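Local coordinates for protein DNA-entry nuclease inhibitor (Bacillus subtilis subsp. subtilis, PDB 4MQD) that inhibits the DNA-entry nuclease and takes part in the competence of cells to be transformed, as a subunit of the complex that governs binding and entry of donor DNA, at residues L13-H18 with T58-L63; F20-K25 with I50-Q55. All coordinates share one frame; numbering follows the deposited sequence.

Interaction 1 of 2, residues L13-H18 with T58-L63; sequences LSISYH and TKAFIL
Leu13 and Ser14 pair with Ala60 and Lys59 in a short antiparallel beta contact, where strand 6-14, outermost within this chain, runs out beside strand 59-66 of the five-stranded mixed sheet. Leu13 and Ala60 make a hydrogen-bonded pair. Leu13 N reaches Ala60 O at 2.7 Å, nearly along the C=O axis, and Ala60 N returns to Leu13 O at 2.8 Å. The pairing outlasts the regular strand by one bond, from Ile15 N to Thr58 O (2.9 Å). The Ile15 N-H points almost straight at Thr58 O (177°), yet the donor stands 31° out of the carbonyl plane.

Alternate residues of a beta strand project to opposite sides, and here this separates apolar from polar. On the face of Leu13 and Ala60 the side chains that meet are apolar and buried. Leu13 CG lies anti to the backbone N (chi1 -166°), and from there CD2 comes 3.9 Å from Ile62 CG1, the two side chains crossing obliquely. Ala60 contributes its methyl, CB, which meets Ile15 CG1 at 3.9 Å. On the other face the non-hydrogen-bonded pair Ser14 and Lys59 is exposed. There Ser14 OG lies 3.7 Å from Lys59 CG, a contact with the aliphatic root of the lysine, whose chain bends at chi3 and carries the amine away.

Beyond the pair, Leu13 and Ile62 both touch Leu100 of strand 100-102, in the second sheet. Ala60 and Ile62 also meet Tyr128 of strand 127-134, which flanks strand 59-66 as the next strand of the mixed sheet.

Interaction 2 of 2, residues F20-K25 with I50-Q55; sequences FTVFQK and ISFEAQ
Phe20 and Phe52 form a hydrogen-bonded pair on neighbouring antiparallel strands, 19-24 and 49-53, and their side chains make the dense part of this buried contact. Phe20 CG occupies the crowded position between backbone N and carbonyl carbon (chi1 60°), and Phe52 CB sits over one face of the ring it carries, 4.1 Å from the centroid, in a CH-pi contact. The rings themselves meet obliquely, with planes at 39°. On the same side of the sheet, Val22 CG2 lies in plane at the edge of the Phe52 ring, 3.9 Å from CE2.

Packing thins toward Ala54, whose CB approaches the edge of the Phe20 ring only to 4.5 Å from CD2, and the segment then passes into partly exposed Gln55. An alanine in place of Phe20 would probably leave a gap beside Phe52 CB and Ala54 and take from Tyr128 the ring it meets edge-to-face.

Phe52 N to Phe20 O (2.8 Å) and Val22 N to Ile50 O (2.7 Å) are two of the four backbone bonds joining the strands. On the opposite side of the sheet Thr21 OG1 and Ser51 OG share a hydrogen bond of 2.7 Å. Chemically the pairing is thus two-sided: hydrocarbon turned toward Cys113 and Leu111 of strand 107-116, and a buried hydroxyl pair on the reverse, in which each oxygen gives the other a polar partner.

Overall arrangement
Interaction 2 is nested along the chain within the loop closed by interaction 1, and their centres lie about 11 Å apart. Each belongs to a different sheet: 13-18 with 58-63 to the mixed one, 20-25 with 50-55 to the antiparallel one, and side chains of each sheet pack on the other in an arrangement consistent with a beta sandwich. Two short connections, between strands 6-14 and 19-24 and between 49-53 and 59-66, pass from sheet to sheet side by side. There His18 O and Ala54 N make a probable hydrogen bond of 3.0 Å, and Ile15 CG2 packs 3.7 Å from Ala54 CB. Tyr128 links the two contacts, and its hydroxyl hydrogen-bonds Gln55 N.

Interaction 1 of 2, residues L13-H18 with T58-L63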
ATOM      1  N   LEU A  13     -16.169   8.132  11.415  1.00 28.12           N
ATOM      2  CA  LEU A  13     -17.413   8.422  10.710  1.00 28.41           C
ATOM      3  C   LEU A  13     -18.314   7.193  10.721  1.00 28.19           C
ATOM      4  O   LEU A  13     -17.872   6.094  10.380  1.00 26.45           O
ATOM      5  CB  LEU A  13     -17.112   8.833   9.265  1.00 29.31           C
ATOM      6  CG  LEU A  13     -18.246   9.482   8.466  1.00 30.12           C
ATOM      7  CD1 LEU A  13     -18.530  10.887   8.975  1.00 30.82           C
ATOM      8  CD2 LEU A  13     -17.910   9.515   6.982  1.00 30.82           C
ATOM      9  N   SER A  14     -19.570   7.380  11.121  1.00 28.16           N
ATOM     10  CA  SER A  14     -20.553   6.298  11.089  1.00 29.19           C
ATOM     11  C   SER A  14     -21.126   6.164   9.683  1.00 27.32           C
ATOM     12  O   SER A  14     -21.804   7.068   9.198  1.00 25.84           O
ATOM     13  CB  SER A  14     -21.679   6.555  12.091  1.00 31.80           C
ATOM     14  OG  SER A  14     -21.193   6.488  13.420  1.00 36.47           O
ATOM     15  N   ILE A  15     -20.841   5.039   9.033  1.00 27.07           N
ATOM     16  CA  ILE A  15     -21.334   4.778   7.682  1.00 27.23           C
ATOM     17  C   ILE A  15     -22.747   4.209   7.738  1.00 26.65           C
ATOM     18  O   ILE A  15     -23.012   3.260   8.474  1.00 25.11           O
ATOM     19  CB  ILE A  15     -20.438   3.775   6.922  1.00 28.06           C
ATOM     20  CG1 ILE A  15     -18.981   4.262   6.877  1.00 28.71           C
ATOM     21  CG2 ILE A  15     -20.981   3.519   5.517  1.00 28.08           C
ATOM     22  CD1 ILE A  15     -18.801   5.660   6.326  1.00 29.28           C
ATOM     23  N   SER A  16     -23.644   4.796   6.952  1.00 27.80           N
ATOM     24  CA  SER A  16     -24.987   4.260   6.766  1.00 28.08           C
ATOM     25  C   SER A  16     -25.238   4.028   5.284  1.00 28.16           C
ATOM     26  O   SER A  16     -24.688   4.730   4.432  1.00 26.45           O
ATOM     27  CB  SER A  16     -26.035   5.215   7.333  1.00 28.23           C
ATOM     28  OG  SER A  16     -25.998   5.224   8.747  1.00 29.75           O
ATOM     29  N   TYR A  17     -26.063   3.028   4.987  1.00 28.39           N
ATOM     30  CA  TYR A  17     -26.445   2.699   3.616  1.00 29.69           C
ATOM     31  C   TYR A  17     -25.242   2.488   2.688  1.00 27.69           C
ATOM     32  O   TYR A  17     -25.277   2.858   1.512  1.00 26.82           O
ATOM     33  CB  TYR A  17     -27.391   3.772   3.067  1.00 31.61           C
ATOM     34  CG  TYR A  17     -28.598   3.996   3.951  1.00 37.02           C
ATOM     35  CD1 TYR A  17     -29.674   3.118   3.926  1.00 40.04           C
ATOM     36  CD2 TYR A  17     -28.654   5.075   4.828  1.00 41.31           C
ATOM     37  CE1 TYR A  17     -30.778   3.314   4.739  1.00 43.42           C
ATOM     38  CE2 TYR A  17     -29.755   5.281   5.645  1.00 44.69           C
ATOM     39  CZ  TYR A  17     -30.815   4.398   5.596  1.00 45.07           C
ATOM     40  OH  TYR A  17     -31.912   4.595   6.402  1.00 47.10           O
ATOM     41  N   HIS A  18     -24.186   1.887   3.237  1.00 26.67           N
ATOM     42  CA  HIS A  18     -23.006   1.477   2.473  1.00 27.84           C
ATOM     43  C   HIS A  18     -22.426   2.571   1.575  1.00 27.69           C
ATOM     44  O   HIS A  18     -22.035   2.300   0.437  1.00 27.44           O
ATOM     45  CB  HIS A  18     -23.342   0.239   1.636  1.00 28.51           C
ATOM     46  CG  HIS A  18     -23.851  -0.910   2.446  1.00 29.94           C
ATOM     47  ND1 HIS A  18     -25.186  -1.077   2.740  1.00 30.54           N
ATOM     48  CD2 HIS A  18     -23.202  -1.941   3.037  1.00 30.48           C
ATOM     49  CE1 HIS A  18     -25.340  -2.166   3.471  1.00 31.91           C
ATOM     50  NE2 HIS A  18     -24.152  -2.708   3.665  1.00 31.71           N
ATOM     51  N   THR A  58     -20.699   0.835   9.625  1.00 32.48           N
ATOM     52  CA  THR A  58     -19.899   0.717  10.833  1.00 32.62           C
ATOM     53  C   THR A  58     -19.203   2.044  11.117  1.00 30.97           C
ATOM     54  O   THR A  58     -19.248   2.962  10.296  1.00 27.65           O
ATOM     55  CB  THR A  58     -18.841  -0.403  10.680  1.00 33.68           C
ATOM     56  OG1 THR A  58     -18.130  -0.577  11.911  1.00 38.48           O
ATOM     57  CG2 THR A  58     -17.847  -0.078   9.564  1.00 32.42           C
ATOM     58  N   LYS A  59     -18.576   2.145  12.286  1.00 31.86           N
ATOM     59  CA  LYS A  59     -17.733   3.297  12.600  1.00 32.32           C
ATOM     60  C   LYS A  59     -16.405   3.150  11.863  1.00 31.56           C
ATOM     61  O   LYS A  59     -15.535   2.384  12.278  1.00 34.37           O
ATOM     62  CB  LYS A  59     -17.512   3.435  14.111  1.00 35.64           C
ATOM     63  CG  LYS A  59     -18.605   4.229  14.810  1.00 39.74           C
ATOM     64  CD  LYS A  59     -18.556   4.077  16.324  1.00 44.43           C
ATOM     65  CE  LYS A  59     -19.233   2.794  16.783  1.00 46.77           C
ATOM     66  NZ  LYS A  59     -19.372   2.735  18.265  1.00 49.81           N
ATOM     67  N   ALA A  60     -16.272   3.879  10.759  1.00 29.64           N
ATOM     68  CA  ALA A  60     -15.089   3.808   9.909  1.00 27.71           C
ATOM     69  C   ALA A  60     -14.214   5.038  10.106  1.00 27.27           C
ATOM     70  O   ALA A  60     -14.647   6.031  10.694  1.00 27.96           O
ATOM     71  CB  ALA A  60     -15.503   3.689   8.453  1.00 27.65           C
ATOM     72  N   PHE A  61     -12.980   4.962   9.614  1.00 25.93           N
ATOM     73  CA  PHE A  61     -12.060   6.093   9.641  1.00 26.26           C
ATOM     74  C   PHE A  61     -11.818   6.605   8.226  1.00 25.50           C
ATOM     75  O   PHE A  61     -11.588   5.819   7.307  1.00 27.16           O
ATOM     76  CB  PHE A  61     -10.731   5.698  10.292  1.00 26.96           C
ATOM     77  CG  PHE A  61     -10.807   5.567  11.786  1.00 28.40           C
ATOM     78  CD1 PHE A  61     -10.725   6.691  12.598  1.00 29.17           C
ATOM     79  CD2 PHE A  61     -10.966   4.324  12.381  1.00 29.51           C
ATOM     80  CE1 PHE A  61     -10.797   6.578  13.977  1.00 29.76           C
ATOM     81  CE2 PHE A  61     -11.038   4.203  13.760  1.00 30.64           C
ATOM     82  CZ  PHE A  61     -10.953   5.332  14.558  1.00 30.50           C
ATOM     83  N   ILE A  62     -11.889   7.925   8.064  1.00 25.38           N
ATOM     84  CA  ILE A  62     -11.581   8.584   6.801  1.00 24.37           C
ATOM     85  C   ILE A  62     -10.199   9.220   6.908  1.00 24.66           C
ATOM     86  O   ILE A  62      -9.980  10.075   7.764  1.00 24.08           O
ATOM     87  CB  ILE A  62     -12.610   9.691   6.474  1.00 24.29           C
ATOM     88  CG1 ILE A  62     -14.041   9.128   6.468  1.00 24.53           C
ATOM     89  CG2 ILE A  62     -12.273  10.367   5.149  1.00 24.02           C
ATOM     90  CD1 ILE A  62     -14.309   8.075   5.410  1.00 25.12           C
ATOM     91  N   LEU A  63      -9.275   8.790   6.051  1.00 25.03           N
ATOM     92  CA  LEU A  63      -7.940   9.391   5.960  1.00 25.38           C
ATOM     93  C   LEU A  63      -7.848  10.215   4.687  1.00 24.61           C
ATOM     94  O   LEU A  63      -7.677   9.663   3.596  1.00 23.62           O
ATOM     95  CB  LEU A  63      -6.847   8.317   5.957  1.00 26.27           C
ATOM     96  CG  LEU A  63      -6.303   7.896   7.320  1.00 28.53           C
ATOM     97  CD1 LEU A  63      -7.427   7.401   8.218  1.00 30.33           C
ATOM     98  CD2 LEU A  63      -5.227   6.832   7.153  1.00 28.29           C
TER

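Interaction 2 of 2, residues F20-K25 with I50-Q55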
ATOM      1  N   PHE A  20     -20.486   6.891   1.581  1.00 28.86           N
ATOM      2  CA  PHE A  20     -20.179   8.229   2.074  1.00 27.96           C
ATOM      3  C   PHE A  20     -19.902   9.104   0.856  1.00 26.76           C
ATOM      4  O   PHE A  20     -19.548   8.593  -0.210  1.00 24.70           O
ATOM      5  CB  PHE A  20     -18.989   8.220   3.040  1.00 27.83           C
ATOM      6  CG  PHE A  20     -17.715   7.697   2.440  1.00 28.14           C
ATOM      7  CD1 PHE A  20     -16.835   8.553   1.792  1.00 28.36           C
ATOM      8  CD2 PHE A  20     -17.391   6.352   2.534  1.00 28.97           C
ATOM      9  CE1 PHE A  20     -15.657   8.075   1.242  1.00 28.97           C
ATOM     10  CE2 PHE A  20     -16.214   5.868   1.986  1.00 29.33           C
ATOM     11  CZ  PHE A  20     -15.347   6.730   1.339  1.00 28.90           C
ATOM     12  N   THR A  21     -20.061  10.412   1.015  1.00 25.94           N
ATOM     13  CA  THR A  21     -20.064  11.319  -0.125  1.00 25.48           C
ATOM     14  C   THR A  21     -19.127  12.500   0.068  1.00 25.51           C
ATOM     15  O   THR A  21     -19.140  13.150   1.113  1.00 25.69           O
ATOM     16  CB  THR A  21     -21.491  11.832  -0.398  1.00 25.92           C
ATOM     17  OG1 THR A  21     -22.356  10.713  -0.628  1.00 26.57           O
ATOM     18  CG2 THR A  21     -21.526  12.758  -1.613  1.00 25.62           C
ATOM     19  N   VAL A  22     -18.317  12.758  -0.956  1.00 25.68           N
ATOM     20  CA  VAL A  22     -17.438  13.918  -1.004  1.00 26.71           C
ATOM     21  C   VAL A  22     -18.131  14.982  -1.845  1.00 27.24           C
ATOM     22  O   VAL A  22     -18.505  14.715  -2.989  1.00 27.71           O
ATOM     23  CB  VAL A  22     -16.080  13.566  -1.647  1.00 26.72           C
ATOM     24  CG1 VAL A  22     -15.148  14.773  -1.641  1.00 27.41           C
ATOM     25  CG2 VAL A  22     -15.447  12.375  -0.934  1.00 26.80           C
ATOM     26  N   PHE A  23     -18.308  16.178  -1.287  1.00 26.83           N
ATOM     27  CA  PHE A  23     -19.048  17.238  -1.979  1.00 28.53           C
ATOM     28  C   PHE A  23     -18.542  18.646  -1.673  1.00 29.70           C
ATOM     29  O   PHE A  23     -17.721  18.850  -0.775  1.00 28.70           O
ATOM     30  CB  PHE A  23     -20.550  17.124  -1.680  1.00 28.68           C
ATOM     31  CG  PHE A  23     -20.895  17.165  -0.216  1.00 28.62           C
ATOM     32  CD1 PHE A  23     -20.732  16.039   0.582  1.00 28.90           C
ATOM     33  CD2 PHE A  23     -21.417  18.315   0.358  1.00 29.27           C
ATOM     34  CE1 PHE A  23     -21.063  16.067   1.926  1.00 28.41           C
ATOM     35  CE2 PHE A  23     -21.751  18.350   1.701  1.00 29.32           C
ATOM     36  CZ  PHE A  23     -21.575  17.223   2.487  1.00 28.88           C
ATOM     37  N   GLN A  24     -19.042  19.610  -2.442  1.00 32.20           N
ATOM     38  CA  GLN A  24     -18.586  20.996  -2.361  1.00 35.34           C
ATOM     39  C   GLN A  24     -19.002  21.638  -1.040  1.00 36.09           C
ATOM     40  O   GLN A  24     -19.990  21.230  -0.430  1.00 36.55           O
ATOM     41  CB  GLN A  24     -19.138  21.819  -3.532  1.00 37.23           C
ATOM     42  CG  GLN A  24     -18.859  21.248  -4.920  1.00 39.13           C
ATOM     43  CD  GLN A  24     -17.385  20.978  -5.179  1.00 41.51           C
ATOM     44  OE1 GLN A  24     -16.524  21.792  -4.844  1.00 41.50           O
ATOM     45  NE2 GLN A  24     -17.091  19.835  -5.791  1.00 43.53           N
ATOM     46  N   LYS A  25     -18.240  22.645  -0.619  1.00 39.45           N
ATOM     47  CA  LYS A  25     -18.458  23.332   0.661  1.00 44.81           C
ATOM     48  C   LYS A  25     -19.909  23.775   0.865  1.00 48.34           C
ATOM     49  O   LYS A  25     -20.465  23.604   1.952  1.00 52.22           O
ATOM     50  CB  LYS A  25     -17.540  24.558   0.772  1.00 48.07           C
ATOM     51  CG  LYS A  25     -17.491  25.181   2.164  1.00 53.31           C
ATOM     52  CD  LYS A  25     -17.327  26.695   2.123  1.00 57.13           C
ATOM     53  CE  LYS A  25     -15.912  27.115   1.757  1.00 60.68           C
ATOM     54  NZ  LYS A  25     -14.933  26.847   2.847  1.00 63.06           N
ATOM     55  N   ILE A  50     -19.144  13.249  -5.363  1.00 31.72           N
ATOM     56  CA  ILE A  50     -18.851  11.841  -5.610  1.00 31.38           C
ATOM     57  C   ILE A  50     -19.183  11.044  -4.357  1.00 30.42           C
ATOM     58  O   ILE A  50     -18.679  11.348  -3.276  1.00 29.03           O
ATOM     59  CB  ILE A  50     -17.363  11.608  -5.951  1.00 32.43           C
ATOM     60  CG1 ILE A  50     -16.939  12.449  -7.161  1.00 34.81           C
ATOM     61  CG2 ILE A  50     -17.102  10.127  -6.214  1.00 32.59           C
ATOM     62  CD1 ILE A  50     -15.438  12.584  -7.314  1.00 35.68           C
ATOM     63  N   SER A  51     -20.035  10.031  -4.501  1.00 29.97           N
ATOM     64  CA  SER A  51     -20.299   9.094  -3.416  1.00 29.80           C
ATOM     65  C   SER A  51     -19.490   7.836  -3.655  1.00 27.75           C
ATOM     66  O   SER A  51     -19.477   7.303  -4.764  1.00 26.86           O
ATOM     67  CB  SER A  51     -21.782   8.747  -3.328  1.00 32.39           C
ATOM     68  OG  SER A  51     -22.568   9.913  -3.156  1.00 37.31           O
ATOM     69  N   PHE A  52     -18.808   7.374  -2.612  1.00 27.26           N
ATOM     70  CA  PHE A  52     -18.023   6.153  -2.686  1.00 28.22           C
ATOM     71  C   PHE A  52     -18.750   5.037  -1.949  1.00 30.00           C
ATOM     72  O   PHE A  52     -19.357   5.266  -0.903  1.00 33.45           O
ATOM     73  CB  PHE A  52     -16.632   6.372  -2.090  1.00 27.34           C
ATOM     74  CG  PHE A  52     -15.759   7.273  -2.915  1.00 26.35           C
ATOM     75  CD1 PHE A  52     -15.169   6.805  -4.083  1.00 26.01           C
ATOM     76  CD2 PHE A  52     -15.529   8.588  -2.533  1.00 26.44           C
ATOM     77  CE1 PHE A  52     -14.365   7.630  -4.851  1.00 26.50           C
ATOM     78  CE2 PHE A  52     -14.727   9.419  -3.298  1.00 26.68           C
ATOM     79  CZ  PHE A  52     -14.143   8.939  -4.459  1.00 26.65           C
ATOM     80  N   GLU A  53     -18.694   3.834  -2.511  1.00 31.70           N
ATOM     81  CA  GLU A  53     -19.294   2.667  -1.888  1.00 33.02           C
ATOM     82  C   GLU A  53     -18.440   2.214  -0.711  1.00 32.60           C
ATOM     83  O   GLU A  53     -17.213   2.172  -0.802  1.00 33.87           O
ATOM     84  CB  GLU A  53     -19.402   1.529  -2.899  1.00 36.08           C
ATOM     85  CG  GLU A  53     -20.188   0.325  -2.398  1.00 39.94           C
ATOM     86  CD  GLU A  53     -19.787  -0.975  -3.070  1.00 47.08           C
ATOM     87  OE1 GLU A  53     -18.697  -1.034  -3.683  1.00 48.17           O
ATOM     88  OE2 GLU A  53     -20.564  -1.947  -2.971  1.00 50.78           O
ATOM     89  N   ALA A  54     -19.103   1.873   0.390  1.00 31.93           N
ATOM     90  CA  ALA A  54     -18.441   1.319   1.563  1.00 30.57           C
ATOM     91  C   ALA A  54     -18.867  -0.132   1.719  1.00 29.43           C
ATOM     92  O   ALA A  54     -19.970  -0.507   1.317  1.00 28.83           O
ATOM     93  CB  ALA A  54     -18.808   2.117   2.804  1.00 30.41           C
ATOM     94  N   GLN A  55     -17.990  -0.945   2.300  1.00 28.99           N
ATOM     95  CA  GLN A  55     -18.244  -2.379   2.436  1.00 29.84           C
ATOM     96  C   GLN A  55     -19.365  -2.695   3.422  1.00 29.71           C
ATOM     97  O   GLN A  55     -20.142  -3.621   3.201  1.00 29.71           O
ATOM     98  CB  GLN A  55     -16.973  -3.107   2.865  1.00 30.53           C
ATOM     99  CG  GLN A  55     -15.903  -3.147   1.791  1.00 30.63           C
ATOM    100  CD  GLN A  55     -14.761  -4.074   2.152  1.00 32.55           C
ATOM    101  OE1 GLN A  55     -14.443  -4.252   3.329  1.00 34.05           O
ATOM    102  NE2 GLN A  55     -14.141  -4.673   1.142  1.00 33.78           N
TER